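Local coordinates for TRAP dicarboxylate ABC transporter, substrate-binding protein (Roseobacter denitrificans, PDB 4OVQ) that binds beta-D-glucuronate as the periplasmic solute-binding component of a TRAP transporter, probably handing this sugar acid to the membrane permease, at residues I135-S147 and A258-N270. Residues are numbered along the deposited sequence; the frame is centred on the assembly and turned at random.
With BDP (beta-D-glucopyranuronic acid), chain C.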
loop_
_atom_site.group_PDB
_atom_site.type_symbol
_atom_site.label_atom_id
_atom_site.label_comp_id
_atom_site.label_asym_id
_atom_site.label_seq_id
_atom_site.Cartn_x
_atom_site.Cartn_y
_atom_site.Cartn_z
ATOM N N ILE A 135 12.089 10.761 4.607
ATOM C CA ILE A 135 11.556 9.498 5.091
ATOM C C ILE A 135 12.353 8.287 4.610
ATOM O O ILE A 135 12.402 7.981 3.425
ATOM C CB ILE A 135 10.084 9.333 4.747
ATOM C CG1 ILE A 135 9.843 9.262 3.263
ATOM C CG2 ILE A 135 9.231 10.416 5.394
ATOM C CD1 ILE A 135 8.403 9.478 2.920
ATOM N N GLN A 136 12.996 7.613 5.545
ATOM C CA GLN A 136 13.879 6.500 5.196
ATOM C C GLN A 136 13.133 5.142 5.250
ATOM O O GLN A 136 12.665 4.732 6.317
ATOM C CB GLN A 136 15.030 6.500 6.196
ATOM C CG GLN A 136 15.884 5.275 6.224
ATOM C CD GLN A 136 16.922 5.351 5.192
ATOM O OE1 GLN A 136 17.687 6.322 5.140
ATOM N NE2 GLN A 136 16.934 4.374 4.300
ATOM N N PRO A 137 12.987 4.443 4.113
ATOM C CA PRO A 137 12.457 3.077 4.238
ATOM C C PRO A 137 13.516 2.116 4.776
ATOM O O PRO A 137 14.679 2.210 4.408
ATOM C CB PRO A 137 12.069 2.717 2.806
ATOM C CG PRO A 137 13.098 3.478 2.003
ATOM C CD PRO A 137 13.301 4.783 2.706
ATOM N N LEU A 138 13.104 1.272 5.702
ATOM C CA LEU A 138 13.955 0.298 6.376
ATOM C C LEU A 138 13.728 -1.127 5.908
ATOM O O LEU A 138 14.646 -1.935 5.981
ATOM C CB LEU A 138 13.713 0.337 7.878
ATOM C CG LEU A 138 14.014 1.663 8.569
ATOM C CD1 LEU A 138 13.533 1.565 10.019
ATOM C CD2 LEU A 138 15.510 2.008 8.520
ATOM N N ALA A 139 12.536 -1.440 5.419
ATOM C CA ALA A 139 12.201 -2.755 4.911
ATOM C C ALA A 139 10.892 -2.676 4.169
ATOM O O ALA A 139 10.122 -1.727 4.372
ATOM C CB ALA A 139 12.109 -3.757 6.043
ATOM N N TRP A 140 10.635 -3.657 3.311
ATOM C CA TRP A 140 9.446 -3.699 2.507
ATOM C C TRP A 140 8.437 -4.772 3.019
ATOM O O TRP A 140 8.788 -5.937 3.280
ATOM C CB TRP A 140 9.782 -4.025 1.041
ATOM C CG TRP A 140 10.770 -3.119 0.380
ATOM C CD1 TRP A 140 12.008 -3.472 -0.084
ATOM C CD2 TRP A 140 10.608 -1.732 0.073
ATOM N NE1 TRP A 140 12.632 -2.384 -0.630
ATOM C CE2 TRP A 140 11.786 -1.306 -0.572
ATOM C CE3 TRP A 140 9.581 -0.801 0.273
ATOM C CZ2 TRP A 140 11.978 0.011 -0.992
ATOM C CZ3 TRP A 140 9.778 0.508 -0.170
ATOM C CH2 TRP A 140 10.968 0.894 -0.785
ATOM N N TYR A 141 7.174 -4.384 3.095
ATOM C CA TYR A 141 6.090 -5.291 3.437
ATOM C C TYR A 141 5.239 -5.608 2.215
ATOM O O TYR A 141 5.113 -4.776 1.299
ATOM C CB TYR A 141 5.164 -4.613 4.452
ATOM C CG TYR A 141 5.531 -4.654 5.915
ATOM C CD1 TYR A 141 6.716 -5.213 6.391
ATOM C CD2 TYR A 141 4.631 -4.134 6.842
ATOM C CE1 TYR A 141 6.990 -5.228 7.761
ATOM C CE2 TYR A 141 4.888 -4.149 8.189
ATOM C CZ TYR A 141 6.050 -4.696 8.645
ATOM O OH TYR A 141 6.281 -4.702 10.009
ATOM N N ASP A 142 4.635 -6.798 2.198
ATOM C CA ASP A 142 3.687 -7.236 1.169
ATOM C C ASP A 142 2.302 -6.692 1.481
ATOM O O ASP A 142 1.851 -6.710 2.641
ATOM C CB ASP A 142 3.643 -8.777 1.223
ATOM C CG ASP A 142 3.104 -9.419 -0.044
ATOM O OD1 ASP A 142 2.441 -8.768 -0.875
ATOM O OD2 ASP A 142 3.366 -10.634 -0.215
ATOM N N ALA A 143 1.607 -6.196 0.454
ATOM C CA ALA A 143 0.178 -5.863 0.555
ATOM C C ALA A 143 -0.582 -6.438 -0.620
ATOM O O ALA A 143 -1.692 -5.992 -0.936
ATOM C CB ALA A 143 -0.049 -4.351 0.641
ATOM N N GLY A 144 -0.001 -7.458 -1.251
ATOM C CA GLY A 144 -0.665 -8.148 -2.325
ATOM C C GLY A 144 -1.069 -7.281 -3.493
ATOM O O GLY A 144 -0.477 -6.245 -3.757
ATOM N N ALA A 145 -2.022 -7.806 -4.265
ATOM C CA ALA A 145 -2.659 -7.043 -5.333
ATOM C C ALA A 145 -4.024 -6.515 -4.893
ATOM O O ALA A 145 -4.776 -7.201 -4.195
ATOM C CB ALA A 145 -2.833 -7.894 -6.564
ATOM N N ARG A 146 -4.335 -5.302 -5.352
ATOM C CA ARG A 146 -5.614 -4.656 -5.127
ATOM C C ARG A 146 -6.583 -4.932 -6.288
ATOM O O ARG A 146 -6.204 -4.827 -7.449
ATOM C CB ARG A 146 -5.406 -3.131 -4.977
ATOM C CG ARG A 146 -4.415 -2.752 -3.921
ATOM C CD ARG A 146 -4.131 -1.253 -3.899
ATOM N NE ARG A 146 -5.263 -0.434 -3.500
ATOM C CZ ARG A 146 -5.434 0.076 -2.279
ATOM N NH1 ARG A 146 -4.624 -0.264 -1.285
ATOM N NH2 ARG A 146 -6.473 0.838 -2.048
ATOM N N SER A 147 -7.815 -5.271 -5.943
ATOM C CA SER A 147 -8.882 -5.524 -6.911
ATOM C C SER A 147 -10.179 -4.822 -6.521
ATOM O O SER A 147 -10.388 -4.493 -5.353
ATOM C CB SER A 147 -9.167 -7.016 -7.000
ATOM O OG SER A 147 -8.069 -7.711 -7.562
ATOM N N ALA A 258 14.024 -4.257 11.395
ATOM C CA ALA A 258 13.068 -3.985 10.336
ATOM C C ALA A 258 13.036 -5.081 9.308
ATOM O O ALA A 258 11.987 -5.541 8.908
ATOM C CB ALA A 258 13.421 -2.682 9.639
ATOM N N GLN A 259 14.212 -5.503 8.869
ATOM C CA GLN A 259 14.288 -6.561 7.869
ATOM C C GLN A 259 13.672 -7.885 8.360
ATOM O O GLN A 259 12.952 -8.548 7.630
ATOM C CB GLN A 259 15.734 -6.751 7.405
ATOM C CG GLN A 259 16.300 -5.567 6.620
ATOM C CD GLN A 259 17.801 -5.639 6.407
ATOM O OE1 GLN A 259 18.473 -6.547 6.894
ATOM N NE2 GLN A 259 18.329 -4.685 5.669
ATOM N N GLU A 260 13.955 -8.250 9.604
ATOM C CA GLU A 260 13.427 -9.466 10.183
ATOM C C GLU A 260 11.902 -9.374 10.407
ATOM O O GLU A 260 11.167 -10.322 10.154
ATOM C CB GLU A 260 14.210 -9.802 11.445
ATOM C CG GLU A 260 15.638 -10.225 11.120
ATOM C CD GLU A 260 16.493 -10.510 12.348
ATOM O OE1 GLU A 260 16.008 -10.310 13.467
ATOM O OE2 GLU A 260 17.653 -10.955 12.174
ATOM N N SER A 261 11.416 -8.211 10.860
ATOM C CA SER A 261 9.997 -7.982 10.938
ATOM C C SER A 261 9.345 -8.180 9.584
ATOM O O SER A 261 8.296 -8.785 9.464
ATOM C CB SER A 261 9.754 -6.557 11.407
ATOM O OG SER A 261 8.422 -6.107 11.203
ATOM N N ALA A 262 9.995 -7.656 8.533
ATOM C CA ALA A 262 9.400 -7.783 7.209
ATOM C C ALA A 262 9.372 -9.206 6.663
ATOM O O ALA A 262 8.409 -9.585 6.029
ATOM C CB ALA A 262 10.044 -6.815 6.229
ATOM N N LEU A 263 10.422 -9.990 6.913
ATOM C CA LEU A 263 10.357 -11.399 6.523
ATOM C C LEU A 263 9.212 -12.121 7.244
ATOM O O LEU A 263 8.484 -12.900 6.650
ATOM C CB LEU A 263 11.698 -12.068 6.806
ATOM C CG LEU A 263 12.853 -11.533 5.952
ATOM C CD1 LEU A 263 14.125 -12.258 6.297
ATOM C CD2 LEU A 263 12.574 -11.665 4.441
ATOM N N TYR A 264 8.998 -11.797 8.523
ATOM C CA TYR A 264 7.864 -12.366 9.263
ATOM C C TYR A 264 6.519 -11.907 8.681
ATOM O O TYR A 264 5.611 -12.697 8.435
ATOM C CB TYR A 264 8.021 -11.961 10.733
ATOM C CG TYR A 264 7.012 -12.514 11.710
ATOM C CD1 TYR A 264 6.635 -13.860 11.698
ATOM C CD2 TYR A 264 6.459 -11.683 12.669
ATOM C CE1 TYR A 264 5.723 -14.345 12.623
ATOM C CE2 TYR A 264 5.566 -12.157 13.589
ATOM C CZ TYR A 264 5.195 -13.477 13.562
ATOM O OH TYR A 264 4.286 -13.913 14.509
ATOM N N GLN A 265 6.426 -10.603 8.404
ATOM C CA GLN A 265 5.231 -10.027 7.806
ATOM C C GLN A 265 4.853 -10.741 6.514
ATOM O O GLN A 265 3.672 -11.017 6.252
ATOM C CB GLN A 265 5.415 -8.522 7.540
ATOM C CG GLN A 265 4.118 -7.793 7.155
ATOM C CD GLN A 265 3.820 -7.798 5.653
ATOM O OE1 GLN A 265 4.677 -8.121 4.849
ATOM N NE2 GLN A 265 2.600 -7.449 5.288
ATOM N N ARG A 266 5.867 -11.050 5.722
ATOM C CA ARG A 266 5.614 -11.694 4.448
ATOM C C ARG A 266 5.075 -13.110 4.659
ATOM O O ARG A 266 4.121 -13.513 3.972
ATOM C CB ARG A 266 6.831 -11.603 3.554
ATOM C CG ARG A 266 7.018 -10.164 3.072
ATOM C CD ARG A 266 8.330 -9.898 2.436
ATOM N NE ARG A 266 8.613 -10.793 1.338
ATOM C CZ ARG A 266 9.781 -10.834 0.712
ATOM N NH1 ARG A 266 9.960 -11.700 -0.285
ATOM N NH2 ARG A 266 10.772 -10.019 1.085
ATOM N N ASP A 267 5.597 -13.818 5.666
ATOM C CA ASP A 267 5.042 -15.140 6.023
ATOM C C ASP A 267 3.606 -15.019 6.542
ATOM O O ASP A 267 2.727 -15.817 6.182
ATOM C CB ASP A 267 5.905 -15.810 7.095
ATOM C CG ASP A 267 7.280 -16.202 6.586
ATOM O OD1 ASP A 267 7.467 -16.335 5.349
ATOM O OD2 ASP A 267 8.196 -16.396 7.426
ATOM N N LEU A 268 3.359 -14.052 7.416
ATOM C CA LEU A 268 2.002 -13.829 7.933
ATOM C C LEU A 268 1.065 -13.462 6.783
ATOM O O LEU A 268 -0.077 -13.911 6.717
ATOM C CB LEU A 268 1.962 -12.726 8.998
ATOM C CG LEU A 268 2.727 -12.981 10.293
ATOM C CD1 LEU A 268 2.645 -11.755 11.211
ATOM C CD2 LEU A 268 2.164 -14.231 10.972
ATOM N N TRP A 269 1.552 -12.605 5.892
ATOM C CA TRP A 269 0.729 -12.084 4.798
ATOM C C TRP A 269 0.183 -13.196 3.907
ATOM O O TRP A 269 -1.013 -13.226 3.598
ATOM C CB TRP A 269 1.521 -11.080 3.940
ATOM C CG TRP A 269 0.625 -10.529 2.881
ATOM C CD1 TRP A 269 0.567 -10.908 1.566
ATOM C CD2 TRP A 269 -0.398 -9.550 3.067
ATOM N NE1 TRP A 269 -0.442 -10.212 0.921
ATOM C CE2 TRP A 269 -1.052 -9.387 1.829
ATOM C CE3 TRP A 269 -0.841 -8.824 4.164
ATOM C CZ2 TRP A 269 -2.120 -8.493 1.653
ATOM C CZ3 TRP A 269 -1.901 -7.958 3.999
ATOM C CH2 TRP A 269 -2.520 -7.790 2.734
ATOM N N ASN A 270 1.033 -14.123 3.489
ATOM C CA ASN A 270 0.569 -15.143 2.558
ATOM C C ASN A 270 -0.496 -16.058 3.165
ATOM O O ASN A 270 -1.469 -16.414 2.499
ATOM C CB ASN A 270 1.751 -15.932 1.976
ATOM C CG ASN A 270 2.503 -15.143 0.895
ATOM O OD1 ASN A 270 3.731 -15.026 0.929
ATOM N ND2 ASN A 270 1.761 -14.602 -0.069
HETATM C C1 BDP C . -4.410 -1.051 2.344
HETATM C C2 BDP C . -3.106 -0.514 2.876
HETATM C C3 BDP C . -3.434 0.574 3.802
HETATM C C4 BDP C . -4.198 1.644 3.097
HETATM C C5 BDP C . -5.458 1.074 2.488
HETATM C C6 BDP C . -6.270 2.114 1.698
HETATM O O2 BDP C . -2.501 -1.622 3.624
HETATM O O3 BDP C . -2.131 1.168 4.164
HETATM O O4 BDP C . -4.538 2.736 4.051
HETATM O O5 BDP C . -5.163 -0.016 1.626
HETATM O O6A BDP C . -6.302 3.310 2.113
HETATM O O1 BDP C . -4.239 -2.088 1.423
HETATM O O6B BDP C . -6.967 1.630 0.773
HETATM O O HOH W 1 10.861 -7.836 2.550
HETATM O O HOH W 2 2.189 -12.474 -1.526
HETATM O O HOH W 3 4.536 -12.470 1.220
#
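In this family 7 solute-binding fold, the long helix 248-282 packs along edge strand 135-141 and the connection by which the chain passes into strand 146-150, and Tyr141 and Asp142 meet Gln265 at the strand's end. The axes of strand 135-141 and of the helix segment 258-270 run nearly parallel (17°) and come within 7.1 Å, a spacing allowed by small residues: Ala139 CB lies 3.7 Å from Ala262 CB. The Gln265 amide pairs with one residue's backbone, OE1 accepting from Asp142 N (3.0 Å) and NE2 donating to Asp142 O (2.8 Å), the latter on a lone pair in the carbonyl plane. Gln265 CG is anti to the backbone N (chi1 -169°), and a bend at chi2 lays the chain over the Tyr141 ring, with CG 3.5 Å from the ring centroid and the amide stacked 9° from the ring plane. At the ring's edge, Tyr141 OH donates to Ser261 OG (2.8 Å), which is also hydrogen-bonded to Ala41 O. A leucine in place of Tyr141 would probably leave Ser261 OG without this donor and Gln265 without the flat surface beneath its amide. Farther along, Asp142 OD1 accepts from Gly144 N (2.8 Å) in an Asx turn, while Ala143 CA makes a CH-pi contact 4.0 Å from the centroid of Trp269's six-membered ring. Asp142 N and O are thus both satisfied by Gln265, and Gly144 N by Asp142 OD1, where the chain leads to Arg146, which binds glucuronate O5 and O6B.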